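Local coordinates for protein DNA replication initiator (Cdc21/Cdc54) (Methanothermobacter thermautotrophicus, PDB 1LTL) that probably serves as an ATP-dependent helicase of DNA replication, this chain being its N-terminal part, which binds zinc and assembles into a dodecamer, at residues 40-44 with 205-209; 132-136 with 169-174. One frame throughout, in Å; residues are numbered along the deposited sequence.

Contact 1 (40-44 with 205-209)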
# COMPACT_ATOMS: atom_id res chain seq x y z
N ASN A 40 0.05 44.04 -30.51
CA ASN A 40 1.04 44.57 -31.44
C ASN A 40 2.12 45.35 -30.71
O ASN A 40 2.89 46.09 -31.32
CB ASN A 40 0.35 45.46 -32.47
CG ASN A 40 -0.81 44.78 -33.15
OD1 ASN A 40 -0.66 43.69 -33.72
ND2 ASN A 40 -1.99 45.40 -33.08
N VAL A 41 2.16 45.18 -29.40
CA VAL A 41 3.17 45.86 -28.61
C VAL A 41 3.74 45.01 -27.49
O VAL A 41 4.92 44.65 -27.52
CB VAL A 41 2.62 47.17 -28.05
CG1 VAL A 41 2.47 48.17 -29.18
CG2 VAL A 41 1.29 46.92 -27.38
N ARG A 42 2.92 44.67 -26.50
CA ARG A 42 3.40 43.84 -25.38
C ARG A 42 4.24 44.59 -24.34
O ARG A 42 4.10 44.34 -23.14
CB ARG A 42 4.24 42.68 -25.92
CG ARG A 42 3.59 41.89 -27.01
CD ARG A 42 4.60 40.94 -27.60
NE ARG A 42 4.15 40.45 -28.89
CZ ARG A 42 4.90 39.74 -29.72
NH1 ARG A 42 6.15 39.42 -29.40
NH2 ARG A 42 4.39 39.34 -30.88
N SER A 43 5.10 45.50 -24.79
CA SER A 43 5.97 46.27 -23.91
C SER A 43 5.49 47.67 -23.54
O SER A 43 4.68 48.27 -24.23
CB SER A 43 7.36 46.40 -24.53
OG SER A 43 7.88 45.13 -24.84
N ILE A 44 6.01 48.20 -22.44
CA ILE A 44 5.68 49.52 -21.94
C ILE A 44 6.94 49.96 -21.24
O ILE A 44 7.20 49.54 -20.12
CB ILE A 44 4.55 49.47 -20.91
CG1 ILE A 44 3.26 49.06 -21.61
CG2 ILE A 44 4.43 50.80 -20.18
CD1 ILE A 44 2.06 48.94 -20.68
N GLU A 205 13.53 37.28 -24.71
CA GLU A 205 12.23 36.69 -24.98
C GLU A 205 11.18 37.70 -25.43
O GLU A 205 11.37 38.90 -25.33
CB GLU A 205 11.74 35.94 -23.76
CG GLU A 205 12.72 34.91 -23.27
CD GLU A 205 12.11 34.05 -22.20
OE1 GLU A 205 11.29 34.61 -21.42
OE2 GLU A 205 12.45 32.84 -22.14
N ASP A 206 10.05 37.17 -25.91
CA ASP A 206 8.95 37.97 -26.42
C ASP A 206 9.38 38.97 -27.50
O ASP A 206 10.06 38.59 -28.44
CB ASP A 206 8.21 38.70 -25.31
CG ASP A 206 6.71 38.70 -25.53
OD1 ASP A 206 6.28 38.27 -26.63
OD2 ASP A 206 5.96 39.13 -24.63
N ASP A 207 8.98 40.23 -27.37
CA ASP A 207 9.31 41.23 -28.39
C ASP A 207 10.76 41.61 -28.51
O ASP A 207 11.15 42.28 -29.46
CB ASP A 207 8.49 42.49 -28.20
CG ASP A 207 8.59 43.02 -26.82
OD1 ASP A 207 8.26 42.27 -25.88
OD2 ASP A 207 9.00 44.19 -26.67
N LEU A 208 11.58 41.18 -27.55
CA LEU A 208 13.00 41.46 -27.59
C LEU A 208 13.68 40.47 -28.48
O LEU A 208 14.88 40.55 -28.72
CB LEU A 208 13.61 41.35 -26.22
CG LEU A 208 13.73 42.66 -25.45
CD1 LEU A 208 12.38 43.37 -25.34
CD2 LEU A 208 14.28 42.29 -24.08
N VAL A 209 12.92 39.50 -28.96
CA VAL A 209 13.51 38.50 -29.81
C VAL A 209 13.95 39.13 -31.12
O VAL A 209 13.34 40.08 -31.58
CB VAL A 209 12.48 37.38 -30.08
CG1 VAL A 209 13.01 36.41 -31.11
CG2 VAL A 209 12.20 36.65 -28.79
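Polar side chains carry nearly all of this surface contact. S43 gives its hydroxyl proton to D207, with OG and OD2 only 2.3 Å apart, a very short hydrogen bond whose exact length a 3.0 Å structure cannot fix. The other carboxylate oxygen, OD1 of D207, forms a salt bridge with R92, whose NE also hydrogen-bonds S43 OG, so serine, aspartate and arginine satisfy one another. One residue back, R42 reaches across in an extended conformation and places NH1 3.0 Å from OD1 of D206, a second salt bridge. The receiving loop makes a short 3-10 turn, held by L208 N to E205 O (3.2 Å) and V209 N to D206 O (3.0 Å), and so offers both aspartates to the N-terminal domain. The contact thus ties this domain to the OB domain: strand 43-47 pairs in parallel with strand 90-94, which brings R92 and N90 to the site, and the loop follows strand 199-205, with D206 hydrogen-bonded through its backbone to D178 of strand 175-185.

Contact 2 (132-136 with 169-174)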
# COMPACT_ATOMS: atom_id res chain seq x y z
N LYS A 132 3.09 29.32 -20.07
CA LYS A 132 1.99 28.94 -19.19
C LYS A 132 1.68 27.50 -19.49
O LYS A 132 1.05 27.20 -20.49
CB LYS A 132 0.77 29.83 -19.47
CG LYS A 132 -0.37 29.65 -18.47
CD LYS A 132 -1.54 30.62 -18.76
CE LYS A 132 -1.10 32.11 -18.67
NZ LYS A 132 -2.12 33.10 -19.20
N ALA A 133 2.15 26.61 -18.63
CA ALA A 133 1.93 25.18 -18.79
C ALA A 133 0.63 24.78 -18.14
O ALA A 133 0.31 25.20 -17.03
CB ALA A 133 3.06 24.40 -18.18
N VAL A 134 -0.15 23.97 -18.83
CA VAL A 134 -1.40 23.52 -18.27
C VAL A 134 -1.28 22.06 -17.90
O VAL A 134 -0.86 21.24 -18.71
CB VAL A 134 -2.53 23.71 -19.28
CG1 VAL A 134 -3.79 23.06 -18.76
CG2 VAL A 134 -2.75 25.19 -19.50
N PHE A 135 -1.62 21.72 -16.67
CA PHE A 135 -1.52 20.34 -16.26
C PHE A 135 -2.86 19.72 -15.93
O PHE A 135 -3.81 20.41 -15.51
CB PHE A 135 -0.63 20.18 -15.03
CG PHE A 135 0.77 20.69 -15.20
CD1 PHE A 135 1.06 22.02 -15.03
CD2 PHE A 135 1.81 19.81 -15.47
CE1 PHE A 135 2.35 22.48 -15.14
CE2 PHE A 135 3.11 20.26 -15.58
CZ PHE A 135 3.38 21.59 -15.41
N GLU A 136 -2.94 18.41 -16.14
CA GLU A 136 -4.13 17.65 -15.81
C GLU A 136 -3.75 16.89 -14.55
O GLU A 136 -2.77 16.15 -14.51
CB GLU A 136 -4.46 16.66 -16.91
CG GLU A 136 -5.64 15.76 -16.60
CD GLU A 136 -5.71 14.57 -17.56
OE1 GLU A 136 -4.91 13.60 -17.41
OE2 GLU A 136 -6.58 14.60 -18.47
N LEU A 169 1.29 16.89 -18.09
CA LEU A 169 1.32 18.13 -18.85
C LEU A 169 0.51 18.03 -20.11
O LEU A 169 0.67 17.09 -20.86
CB LEU A 169 2.75 18.48 -19.21
CG LEU A 169 2.95 19.66 -20.15
CD1 LEU A 169 2.39 20.93 -19.55
CD2 LEU A 169 4.41 19.81 -20.42
N LEU A 170 -0.35 19.00 -20.36
CA LEU A 170 -1.14 18.98 -21.59
C LEU A 170 -0.58 20.00 -22.56
O LEU A 170 -1.03 21.14 -22.57
CB LEU A 170 -2.60 19.31 -21.29
CG LEU A 170 -3.27 18.40 -20.27
CD1 LEU A 170 -4.70 18.80 -20.06
CD2 LEU A 170 -3.15 16.97 -20.73
N GLN A 171 0.39 19.61 -23.39
CA GLN A 171 0.99 20.56 -24.31
C GLN A 171 0.02 21.34 -25.19
O GLN A 171 0.16 22.55 -25.35
CB GLN A 171 2.02 19.90 -25.22
CG GLN A 171 2.71 20.89 -26.12
CD GLN A 171 3.77 20.25 -27.02
OE1 GLN A 171 4.63 19.51 -26.54
NE2 GLN A 171 3.71 20.55 -28.31
N ASP A 172 -0.97 20.65 -25.77
CA ASP A 172 -1.93 21.31 -26.65
C ASP A 172 -2.75 22.40 -25.99
O ASP A 172 -3.45 23.15 -26.67
CB ASP A 172 -2.87 20.30 -27.28
CG ASP A 172 -2.15 19.32 -28.17
OD1 ASP A 172 -1.04 19.67 -28.68
OD2 ASP A 172 -2.69 18.19 -28.38
N GLU A 173 -2.67 22.50 -24.67
CA GLU A 173 -3.44 23.53 -24.00
C GLU A 173 -2.56 24.58 -23.39
O GLU A 173 -3.04 25.54 -22.79
CB GLU A 173 -4.34 22.92 -22.94
CG GLU A 173 -5.45 22.10 -23.54
CD GLU A 173 -6.47 21.68 -22.51
OE1 GLU A 173 -6.93 22.57 -21.74
OE2 GLU A 173 -6.82 20.48 -22.47
N SER A 174 -1.26 24.42 -23.58
CA SER A 174 -0.31 25.35 -23.04
C SER A 174 0.02 26.50 -23.99
O SER A 174 -0.13 26.38 -25.20
CB SER A 174 0.94 24.58 -22.65
OG SER A 174 0.61 23.63 -21.66
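Two hydrogen bonds join the segments, and both use the backbone of V134. Its carbonyl oxygen accepts from L170 N at 2.8 Å in an almost linear bond, and its nitrogen donates to the side-chain oxygen OG of S174 at 2.9 Å. The S174 hydroxyl is inserted between V134 N and L170 O, accepting from the first and donating to the second, with OG 3.1 Å from L170 O. From L170 to S174 the chain turns back on itself, starting with a type I turn closed by E173 N to L170 O (3.0 Å) and followed by S174 N to Q171 O (2.9 Å).

F135 and L169 form an antiparallel, non-hydrogen-bonded pair, CA to CA 4.4 Å. This is the sheet of the zinc-binding extension of the MCM OB domain: the strand of 132-136 runs directly into C137, which with C140, C159 and C162 holds the zinc ion, and strand 143-147 pairs with the other edge of strand 113-137.

Side chains pack on both faces. On that of F135, the L169 methyl CD1 lies over the phenyl ring in a CH-pi contact, 4.3 Å from the centroid, and also meets A133 CB at 3.8 Å. On that of V134, L170 CD1 touches E136 CB at 3.8 Å. Separately, the V134 methyl CG2 comes within 3.3 Å of the backbone carbonyl oxygen O of E173. From the turn itself, the side chain of Q171 hydrogen-bonds T226 O of a second subunit and packs on that subunit's F235.

Contact 1 is a surface contact between two domains, whereas contact 2 is partly buried and lies wholly within the OB domain, in the part that carries the zinc. Their centres are 23 Å apart and they do not touch. The chemistry follows the setting: charged and hydroxyl side chains join the approach to strand 43-47 to the loop after strand 199-205 in contact 1, while contact 2 combines one backbone hydrogen bond, a serine hydroxyl and apolar side chains, and covers 393 Å² against 207 Å². Both second segments flank strand 175-185: 169-174 leads into it, and 205-209 follows its antiparallel neighbour, strand 199-205. Contact 2 also reaches a second subunit, through Q171.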